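Local coordinates for phosphate-specific transport system accessory protein PhoU homolog (Streptococcus pneumoniae, PDB 2I0M), which probably takes part in regulating phosphate uptake, acting as a zinc-binding, all-helical homodimer in the cytoplasm, at residues L77-V80 with I81-S85; E117-H120 with Q121-K124; E153-D156 with Q157-Y160. One frame throughout, in Å; residues are numbered along the deposited sequence.

Contact 1: L77-V80 with I81-S85; sequences LRFV and ISIMS
One face of the F79 ring is covered by I83, one helical turn further on: CG1 of I83 lies 4.0 Å from the ring centroid and 25° off the ring normal, a CH-pi contact displaced toward the CE2-CZ rim. Two torsions bring the pair together, since F79 holds its ring anti to the backbone N (chi1 176°) while I83 sets CG1 anti to its own carbonyl carbon. The same i to i+4 spacing joins L77 to I81, whose CD1 methyls approach to 3.4 Å, and V80 to M84, where M84 CE lies 3.6 Å from V80 CG1. Backbone bonds of the alpha-helix run beneath these pairs, among them I83 N to F79 O. R78 O takes two donors from S82: N at 3.0 Å and OG at 2.5 Å, a short length of uncertain exact value, arrive from opposite faces of its carbonyl plane. Around this turn of helix 74-105, helix 5-35 packs on F79, V80 and I83, and helix 39-66 on V80, I83 and M84, as expected inside a helical bundle. L77 and I81 meet the second subunit, and M84 packs on M84 of that subunit. The chemistry is therefore that of apolar pairs on different sides of the helix, F79/I83 toward the bundle core and L77/I81 toward the second subunit, with the buried S82 hydroxyl satisfied locally by the main chain.

Contact 2: E117-H120 with Q121-K124; sequences EQLH and QMGK
Side-chain packing between H120 and K124 brings K124 NZ to within 4.0 Å of H120 CB. The lysine starts with CG anti to its carbonyl carbon (chi1 -71°) and then runs extended, passing H120 O on the way, with CG 3.1 Å from that oxygen. Q121 packs on the main chain in a similar way: it folds back at chi2, and its CG comes 3.2 Å from E117 O. Electrostatics add E117, whose OE1 is 4.5 Å from K124 NZ, opposite charges near each other but beyond salt-bridge range. The same OE1 accepts a weak hydrogen bond from H120 ND1, 3.1 Å long and bent to 122° at the hydrogen, so the imidazole is tied only loosely to the carboxylate one turn back. All of this lies in the first turns of helix 117-136, which packs in the helical bundle of the second PhoU domain: L119 and M122 meet helix 177-209, and M122 also reaches Y158 and L162 of helix 152-168. Separately, L119 and H120 meet L34 and A35 of helix 5-35, from the first PhoU domain. Apolar contact within the two segments is slight by comparison, M122 CE standing 4.2 Å from L119 CG. Main-chain hydrogen bonds follow the i to i+4 pattern: Q121 N to E117 O, M122 N to Q118 O, G123 N to L119 O and K124 N to H120 O, the last measuring 2.8 Å.

Contact 3: E153-D156 with Q157-Y160; sequences EQID and QYYY. With ZN (zinc ion), chain B.
E153 and Q157 meet one turn apart with their flat ends steeply inclined, the carboxylate and amide planes 75° from each other. Both chains are extended beyond CG, and E153 OE2 comes no nearer than 3.8 Å to Q157 OE1, an approach of two oxygens that is packing and not a bond. Y158 is turned so that its ring lies beside the preceding turn: the CA of I155 sits at the ring edge near its plane, and CD2 comes 3.3 Å from Q154 O. On the next residues Y159 CD2 stands over the centre of the Y160 ring, 3.9 Å above its plane, while Y160 CD2 approaches D156 O to 3.0 Å. These turns belong to helix 152-168 in the bundle of the second PhoU domain, packed on helices 117-136 and 177-209. D156 faces a zinc ion, which its OD2 binds at 2.2 Å; E191 and D195 of helix 177-209 also bind that ion, so the metal bridges two helices. Y159 takes a different course, with its ring anti to the backbone N (chi1 179°), and its hydroxyl hydrogen-bonds the Y159 hydroxyl of the second subunit, while Y160 packs on L184 there. Underneath, Y160 N donates to D156 O at 2.9 Å, tying the zinc ligand's own carbonyl into the helix.

In the fold
The three contacts follow in series along a chain that is mostly helical and has no strands, each within a single helix: contact 1 on helix 74-105, contact 2 on helix 117-136 and contact 3 on helix 152-168. Contact 1 lies in the first PhoU domain, the other two in the second. Centres of contacts 1 and 2 are about 32 Å apart, on opposite sides of the chain's centre; the centres of contacts 1 and 3 are about 29 Å apart. Contacts 2 and 3 have centres about 11 Å apart and touch, Y158 OH lying 3.6 Å from Q121 CB. Since contacts 1 and 3 both reach the second subunit, the homodimer interface draws on both PhoU domains.

Contact 1: L77-V80 with I81-S85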
ATOM      1  N   LEU A  77      -9.975 -10.870 -19.112  1.00 52.40           N
ATOM      2  CA  LEU A  77     -10.148 -11.195 -17.716  1.00 51.14           C
ATOM      3  C   LEU A  77      -9.059 -10.503 -16.906  1.00 49.67           C
ATOM      4  O   LEU A  77      -9.332  -9.838 -15.910  1.00 49.13           O
ATOM      5  CB  LEU A  77     -10.081 -12.708 -17.550  1.00 51.25           C
ATOM      6  CG  LEU A  77     -10.757 -13.360 -16.353  1.00 52.60           C
ATOM      7  CD1 LEU A  77      -9.724 -13.650 -15.264  1.00 54.59           C
ATOM      8  CD2 LEU A  77     -11.928 -12.516 -15.841  1.00 52.75           C
ATOM      9  N   ARG A  78      -7.824 -10.659 -17.369  1.00 48.41           N
ATOM     10  CA  ARG A  78      -6.675  -9.969 -16.803  1.00 47.13           C
ATOM     11  C   ARG A  78      -6.894  -8.469 -16.828  1.00 45.68           C
ATOM     12  O   ARG A  78      -6.450  -7.759 -15.930  1.00 45.67           O
ATOM     13  CB  ARG A  78      -5.393 -10.327 -17.569  1.00 47.27           C
ATOM     14  CG  ARG A  78      -5.128 -11.832 -17.634  1.00 47.22           C
ATOM     15  CD  ARG A  78      -3.647 -12.158 -17.550  1.00 47.59           C
ATOM     16  NE  ARG A  78      -2.887 -11.651 -18.691  1.00 48.12           N
ATOM     17  CZ  ARG A  78      -2.716 -12.297 -19.842  1.00 48.87           C
ATOM     18  NH1 ARG A  78      -3.269 -13.486 -20.043  1.00 48.43           N
ATOM     19  NH2 ARG A  78      -1.997 -11.740 -20.806  1.00 49.57           N
ATOM     20  N   PHE A  79      -7.602  -7.999 -17.846  1.00 44.21           N
ATOM     21  CA  PHE A  79      -7.832  -6.578 -18.016  1.00 43.12           C
ATOM     22  C   PHE A  79      -8.747  -6.032 -16.938  1.00 42.26           C
ATOM     23  O   PHE A  79      -8.357  -5.150 -16.211  1.00 41.43           O
ATOM     24  CB  PHE A  79      -8.375  -6.227 -19.408  1.00 42.74           C
ATOM     25  CG  PHE A  79      -8.695  -4.768 -19.556  1.00 43.61           C
ATOM     26  CD1 PHE A  79      -7.689  -3.851 -19.862  1.00 44.59           C
ATOM     27  CD2 PHE A  79      -9.983  -4.297 -19.336  1.00 42.22           C
ATOM     28  CE1 PHE A  79      -7.965  -2.507 -19.986  1.00 44.38           C
ATOM     29  CE2 PHE A  79     -10.266  -2.954 -19.439  1.00 44.50           C
ATOM     30  CZ  PHE A  79      -9.258  -2.051 -19.770  1.00 44.82           C
ATOM     31  N   VAL A  80      -9.963  -6.563 -16.850  1.00 42.15           N
ATOM     32  CA  VAL A  80     -10.945  -6.124 -15.858  1.00 42.01           C
ATOM     33  C   VAL A  80     -10.380  -6.253 -14.416  1.00 42.47           C
ATOM     34  O   VAL A  80     -10.606  -5.371 -13.576  1.00 41.86           O
ATOM     35  CB  VAL A  80     -12.294  -6.865 -16.053  1.00 41.80           C
ATOM     36  CG1 VAL A  80     -13.261  -6.574 -14.933  1.00 41.52           C
ATOM     37  CG2 VAL A  80     -12.915  -6.493 -17.385  1.00 42.22           C
ATOM     38  N   ILE A  81      -9.623  -7.325 -14.158  1.00 42.34           N
ATOM     39  CA  ILE A  81      -8.965  -7.529 -12.859  1.00 43.32           C
ATOM     40  C   ILE A  81      -7.931  -6.428 -12.598  1.00 43.37           C
ATOM     41  O   ILE A  81      -7.761  -5.980 -11.473  1.00 43.71           O
ATOM     42  CB  ILE A  81      -8.284  -8.931 -12.770  1.00 43.77           C
ATOM     43  CG1 ILE A  81      -9.340 -10.059 -12.748  1.00 44.57           C
ATOM     44  CG2 ILE A  81      -7.364  -9.025 -11.531  1.00 44.46           C
ATOM     45  CD1 ILE A  81      -8.761 -11.496 -12.795  1.00 43.05           C
ATOM     46  N   SER A  82      -7.256  -5.986 -13.653  1.00 43.42           N
ATOM     47  CA  SER A  82      -6.256  -4.933 -13.558  1.00 43.52           C
ATOM     48  C   SER A  82      -6.876  -3.572 -13.242  1.00 43.18           C
ATOM     49  O   SER A  82      -6.298  -2.792 -12.511  1.00 42.73           O
ATOM     50  CB  SER A  82      -5.446  -4.851 -14.856  1.00 43.62           C
ATOM     51  OG  SER A  82      -4.748  -6.060 -15.085  1.00 45.96           O
ATOM     52  N   ILE A  83      -8.035  -3.285 -13.825  1.00 43.67           N
ATOM     53  CA  ILE A  83      -8.752  -2.043 -13.561  1.00 44.26           C
ATOM     54  C   ILE A  83      -9.256  -2.031 -12.103  1.00 44.95           C
ATOM     55  O   ILE A  83      -9.056  -1.051 -11.387  1.00 44.74           O
ATOM     56  CB  ILE A  83      -9.915  -1.841 -14.559  1.00 44.19           C
ATOM     57  CG1 ILE A  83      -9.399  -1.716 -16.015  1.00 44.42           C
ATOM     58  CG2 ILE A  83     -10.810  -0.686 -14.126  1.00 43.63           C
ATOM     59  CD1 ILE A  83      -8.731  -0.378 -16.427  1.00 43.75           C
ATOM     60  N   MET A  84      -9.853  -3.137 -11.661  1.00 46.10           N
ATOM     61  CA  MET A  84     -10.376  -3.259 -10.294  1.00 47.76           C
ATOM     62  C   MET A  84      -9.285  -3.038  -9.268  1.00 47.38           C
ATOM     63  O   MET A  84      -9.448  -2.271  -8.330  1.00 47.48           O
ATOM     64  CB  MET A  84     -11.004  -4.627 -10.063  1.00 47.66           C
ATOM     65  CG  MET A  84     -12.348  -4.811 -10.728  1.00 49.20           C
ATOM     66  SD  MET A  84     -13.305  -6.165  -9.989  1.00 50.35           S
ATOM     67  CE  MET A  84     -14.099  -6.838 -11.425  1.00 49.51           C
ATOM     68  N   SER A  85      -8.154  -3.694  -9.486  1.00 47.68           N
ATOM     69  CA  SER A  85      -7.007  -3.596  -8.603  1.00 47.66           C
ATOM     70  C   SER A  85      -6.350  -2.218  -8.659  1.00 47.21           C
ATOM     71  O   SER A  85      -5.953  -1.685  -7.642  1.00 47.69           O
ATOM     72  CB  SER A  85      -6.004  -4.694  -8.971  1.00 48.14           C
ATOM     73  OG  SER A  85      -4.673  -4.275  -8.701  1.00 51.32           O
TER

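Contact 2: E117-H120 with Q121-K124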
ATOM      1  N   GLU A 117      13.477  22.423  -1.182  1.00 39.02           N
ATOM      2  CA  GLU A 117      13.703  22.124  -2.598  1.00 38.14           C
ATOM      3  C   GLU A 117      13.874  20.632  -2.930  1.00 38.01           C
ATOM      4  O   GLU A 117      13.389  20.166  -3.968  1.00 37.44           O
ATOM      5  CB  GLU A 117      14.874  22.955  -3.160  1.00 38.32           C
ATOM      6  CG  GLU A 117      14.633  24.466  -3.189  1.00 36.36           C
ATOM      7  CD  GLU A 117      13.307  24.860  -3.836  1.00 35.14           C
ATOM      8  OE1 GLU A 117      12.941  24.291  -4.905  1.00 31.07           O
ATOM      9  OE2 GLU A 117      12.624  25.751  -3.271  1.00 36.59           O
ATOM     10  N   GLN A 118      14.546  19.892  -2.051  1.00 38.00           N
ATOM     11  CA  GLN A 118      14.587  18.422  -2.139  1.00 38.40           C
ATOM     12  C   GLN A 118      13.179  17.812  -2.130  1.00 38.11           C
ATOM     13  O   GLN A 118      12.868  16.910  -2.912  1.00 38.29           O
ATOM     14  CB  GLN A 118      15.399  17.831  -0.992  1.00 38.74           C
ATOM     15  CG  GLN A 118      16.899  17.724  -1.247  1.00 40.23           C
ATOM     16  CD  GLN A 118      17.503  16.484  -0.580  1.00 42.20           C
ATOM     17  OE1 GLN A 118      17.130  15.358  -0.895  1.00 41.82           O
ATOM     18  NE2 GLN A 118      18.438  16.695   0.342  1.00 43.63           N
ATOM     19  N   LEU A 119      12.336  18.331  -1.245  1.00 37.82           N
ATOM     20  CA  LEU A 119      10.939  17.945  -1.144  1.00 37.55           C
ATOM     21  C   LEU A 119      10.142  18.232  -2.425  1.00 37.04           C
ATOM     22  O   LEU A 119       9.303  17.418  -2.841  1.00 36.73           O
ATOM     23  CB  LEU A 119      10.310  18.666   0.049  1.00 37.76           C
ATOM     24  CG  LEU A 119       9.156  17.899   0.688  1.00 40.34           C
ATOM     25  CD1 LEU A 119       9.180  18.056   2.208  1.00 41.13           C
ATOM     26  CD2 LEU A 119       7.831  18.348   0.084  1.00 41.44           C
ATOM     27  N   HIS A 120      10.403  19.399  -3.023  1.00 36.36           N
ATOM     28  CA  HIS A 120       9.851  19.802  -4.319  1.00 36.00           C
ATOM     29  C   HIS A 120      10.267  18.792  -5.384  1.00 35.59           C
ATOM     30  O   HIS A 120       9.489  18.461  -6.269  1.00 35.33           O
ATOM     31  CB  HIS A 120      10.354  21.220  -4.725  1.00 35.99           C
ATOM     32  CG  HIS A 120       9.752  22.349  -3.936  1.00 36.35           C
ATOM     33  ND1 HIS A 120       9.944  23.677  -4.268  1.00 39.71           N
ATOM     34  CD2 HIS A 120       8.942  22.352  -2.851  1.00 38.22           C
ATOM     35  CE1 HIS A 120       9.301  24.446  -3.409  1.00 39.24           C
ATOM     36  NE2 HIS A 120       8.683  23.666  -2.539  1.00 38.95           N
ATOM     37  N   GLN A 121      11.506  18.315  -5.295  1.00 35.76           N
ATOM     38  CA  GLN A 121      12.042  17.364  -6.264  1.00 35.83           C
ATOM     39  C   GLN A 121      11.407  15.991  -6.124  1.00 35.59           C
ATOM     40  O   GLN A 121      11.027  15.387  -7.121  1.00 35.48           O
ATOM     41  CB  GLN A 121      13.560  17.264  -6.169  1.00 36.11           C
ATOM     42  CG  GLN A 121      14.293  18.544  -6.563  1.00 37.09           C
ATOM     43  CD  GLN A 121      13.940  19.022  -7.954  1.00 38.89           C
ATOM     44  OE1 GLN A 121      13.836  18.222  -8.887  1.00 41.23           O
ATOM     45  NE2 GLN A 121      13.755  20.333  -8.108  1.00 36.99           N
ATOM     46  N   MET A 122      11.286  15.513  -4.884  1.00 35.41           N
ATOM     47  CA  MET A 122      10.594  14.265  -4.595  1.00 33.98           C
ATOM     48  C   MET A 122       9.166  14.372  -5.108  1.00 35.86           C
ATOM     49  O   MET A 122       8.621  13.412  -5.675  1.00 35.58           O
ATOM     50  CB  MET A 122      10.613  13.989  -3.085  1.00 34.86           C
ATOM     51  CG  MET A 122       9.925  12.690  -2.628  1.00 32.77           C
ATOM     52  SD  MET A 122      10.055  12.362  -0.848  1.00 28.94           S
ATOM     53  CE  MET A 122       9.358  13.825  -0.181  1.00 35.01           C
ATOM     54  N   GLY A 123       8.570  15.551  -4.921  1.00 36.50           N
ATOM     55  CA  GLY A 123       7.208  15.813  -5.381  1.00 37.70           C
ATOM     56  C   GLY A 123       7.066  15.789  -6.890  1.00 38.69           C
ATOM     57  O   GLY A 123       6.151  15.155  -7.415  1.00 39.47           O
ATOM     58  N   LYS A 124       7.973  16.482  -7.578  1.00 39.63           N
ATOM     59  CA  LYS A 124       8.023  16.551  -9.046  1.00 40.19           C
ATOM     60  C   LYS A 124       8.199  15.155  -9.686  1.00 40.67           C
ATOM     61  O   LYS A 124       7.579  14.859 -10.709  1.00 40.69           O
ATOM     62  CB  LYS A 124       9.142  17.524  -9.512  1.00 40.09           C
ATOM     63  CG  LYS A 124       8.875  19.055  -9.265  1.00 41.05           C
ATOM     64  CD  LYS A 124      10.140  20.004  -9.464  1.00 40.09           C
ATOM     65  CE  LYS A 124       9.875  21.476  -8.951  1.00 40.82           C
ATOM     66  NZ  LYS A 124      11.072  22.431  -8.521  1.00 38.05           N
TER

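Contact 3: E153-D156 with Q157-Y160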
ATOM      1  N   GLU A 153      13.018   3.819  -6.925  1.00 49.45           N
ATOM      2  CA  GLU A 153      14.337   3.807  -6.271  1.00 49.91           C
ATOM      3  C   GLU A 153      14.741   5.221  -5.850  1.00 49.21           C
ATOM      4  O   GLU A 153      15.126   5.438  -4.708  1.00 49.30           O
ATOM      5  CB  GLU A 153      15.429   3.185  -7.172  1.00 49.76           C
ATOM      6  CG  GLU A 153      16.643   2.611  -6.392  1.00 51.04           C
ATOM      7  CD  GLU A 153      17.858   2.228  -7.273  1.00 51.97           C
ATOM      8  OE1 GLU A 153      17.740   2.158  -8.521  1.00 55.61           O
ATOM      9  OE2 GLU A 153      18.952   1.988  -6.711  1.00 53.71           O
ATOM     10  N   GLN A 154      14.617   6.180  -6.768  1.00 48.83           N
ATOM     11  CA  GLN A 154      14.962   7.579  -6.485  1.00 48.64           C
ATOM     12  C   GLN A 154      14.095   8.227  -5.395  1.00 47.75           C
ATOM     13  O   GLN A 154      14.608   8.979  -4.554  1.00 47.49           O
ATOM     14  CB  GLN A 154      14.931   8.428  -7.759  1.00 48.71           C
ATOM     15  CG  GLN A 154      16.149   8.263  -8.640  1.00 51.09           C
ATOM     16  CD  GLN A 154      15.929   7.269  -9.769  1.00 54.59           C
ATOM     17  OE1 GLN A 154      16.385   6.119  -9.699  1.00 55.60           O
ATOM     18  NE2 GLN A 154      15.232   7.711 -10.827  1.00 54.51           N
ATOM     19  N   ILE A 155      12.793   7.948  -5.426  1.00 46.69           N
ATOM     20  CA  ILE A 155      11.879   8.445  -4.402  1.00 46.00           C
ATOM     21  C   ILE A 155      12.213   7.907  -3.009  1.00 46.10           C
ATOM     22  O   ILE A 155      12.165   8.657  -2.025  1.00 45.98           O
ATOM     23  CB  ILE A 155      10.401   8.282  -4.821  1.00 46.11           C
ATOM     24  CG1 ILE A 155      10.003   9.526  -5.633  1.00 46.52           C
ATOM     25  CG2 ILE A 155       9.474   8.167  -3.619  1.00 45.45           C
ATOM     26  CD1 ILE A 155       8.975   9.284  -6.612  1.00 45.21           C
ATOM     27  N   ASP A 156      12.593   6.629  -2.944  1.00 45.58           N
ATOM     28  CA  ASP A 156      13.104   6.025  -1.724  1.00 45.29           C
ATOM     29  C   ASP A 156      14.349   6.750  -1.205  1.00 44.86           C
ATOM     30  O   ASP A 156      14.471   6.996  -0.006  1.00 44.64           O
ATOM     31  CB  ASP A 156      13.389   4.535  -1.944  1.00 45.28           C
ATOM     32  CG  ASP A 156      12.116   3.691  -1.963  1.00 46.27           C
ATOM     33  OD1 ASP A 156      12.196   2.487  -2.318  1.00 47.25           O
ATOM     34  OD2 ASP A 156      11.035   4.232  -1.624  1.00 45.59           O
ATOM     35  N   GLN A 157      15.261   7.090  -2.116  1.00 44.28           N
ATOM     36  CA  GLN A 157      16.471   7.848  -1.786  1.00 43.64           C
ATOM     37  C   GLN A 157      16.132   9.238  -1.253  1.00 42.52           C
ATOM     38  O   GLN A 157      16.693   9.677  -0.260  1.00 42.54           O
ATOM     39  CB  GLN A 157      17.390   7.943  -3.000  1.00 43.59           C
ATOM     40  CG  GLN A 157      18.029   6.616  -3.367  1.00 44.56           C
ATOM     41  CD  GLN A 157      18.699   6.606  -4.744  1.00 45.19           C
ATOM     42  OE1 GLN A 157      19.030   5.539  -5.262  1.00 48.64           O
ATOM     43  NE2 GLN A 157      18.905   7.784  -5.331  1.00 46.34           N
ATOM     44  N   TYR A 158      15.198   9.912  -1.901  1.00 41.78           N
ATOM     45  CA  TYR A 158      14.647  11.146  -1.356  1.00 41.61           C
ATOM     46  C   TYR A 158      14.047  10.897   0.021  1.00 41.22           C
ATOM     47  O   TYR A 158      14.262  11.680   0.938  1.00 41.66           O
ATOM     48  CB  TYR A 158      13.577  11.751  -2.274  1.00 41.43           C
ATOM     49  CG  TYR A 158      14.091  12.425  -3.527  1.00 41.54           C
ATOM     50  CD1 TYR A 158      15.057  13.427  -3.466  1.00 40.80           C
ATOM     51  CD2 TYR A 158      13.575  12.085  -4.776  1.00 43.29           C
ATOM     52  CE1 TYR A 158      15.516  14.058  -4.622  1.00 41.83           C
ATOM     53  CE2 TYR A 158      14.019  12.712  -5.943  1.00 42.61           C
ATOM     54  CZ  TYR A 158      14.993  13.695  -5.859  1.00 42.04           C
ATOM     55  OH  TYR A 158      15.433  14.304  -7.012  1.00 41.21           O
ATOM     56  N   TYR A 159      13.301   9.807   0.160  1.00 40.83           N
ATOM     57  CA  TYR A 159      12.653   9.481   1.427  1.00 40.55           C
ATOM     58  C   TYR A 159      13.644   9.374   2.597  1.00 39.79           C
ATOM     59  O   TYR A 159      13.422   9.970   3.647  1.00 38.95           O
ATOM     60  CB  TYR A 159      11.786   8.212   1.313  1.00 41.16           C
ATOM     61  CG  TYR A 159      11.122   7.840   2.607  1.00 41.59           C
ATOM     62  CD1 TYR A 159      10.111   8.633   3.136  1.00 42.89           C
ATOM     63  CD2 TYR A 159      11.512   6.715   3.312  1.00 43.38           C
ATOM     64  CE1 TYR A 159       9.508   8.327   4.343  1.00 42.67           C
ATOM     65  CE2 TYR A 159      10.900   6.383   4.526  1.00 45.69           C
ATOM     66  CZ  TYR A 159       9.892   7.205   5.029  1.00 44.44           C
ATOM     67  OH  TYR A 159       9.268   6.899   6.221  1.00 44.69           O
ATOM     68  N   TYR A 160      14.728   8.628   2.409  1.00 39.64           N
ATOM     69  CA  TYR A 160      15.682   8.414   3.493  1.00 40.39           C
ATOM     70  C   TYR A 160      16.536   9.638   3.781  1.00 40.29           C
ATOM     71  O   TYR A 160      16.694  10.017   4.940  1.00 40.23           O
ATOM     72  CB  TYR A 160      16.514   7.138   3.276  1.00 41.30           C
ATOM     73  CG  TYR A 160      15.667   5.870   3.377  1.00 41.92           C
ATOM     74  CD1 TYR A 160      15.205   5.407   4.615  1.00 41.79           C
ATOM     75  CD2 TYR A 160      15.300   5.159   2.231  1.00 43.00           C
ATOM     76  CE1 TYR A 160      14.419   4.259   4.709  1.00 42.06           C
ATOM     77  CE2 TYR A 160      14.512   4.006   2.313  1.00 42.93           C
ATOM     78  CZ  TYR A 160      14.076   3.566   3.552  1.00 42.54           C
ATOM     79  OH  TYR A 160      13.293   2.434   3.628  1.00 43.24           O
TER
HETATM   80 ZN    ZN B 217       9.047   3.540  -2.296  1.00 57.88          ZN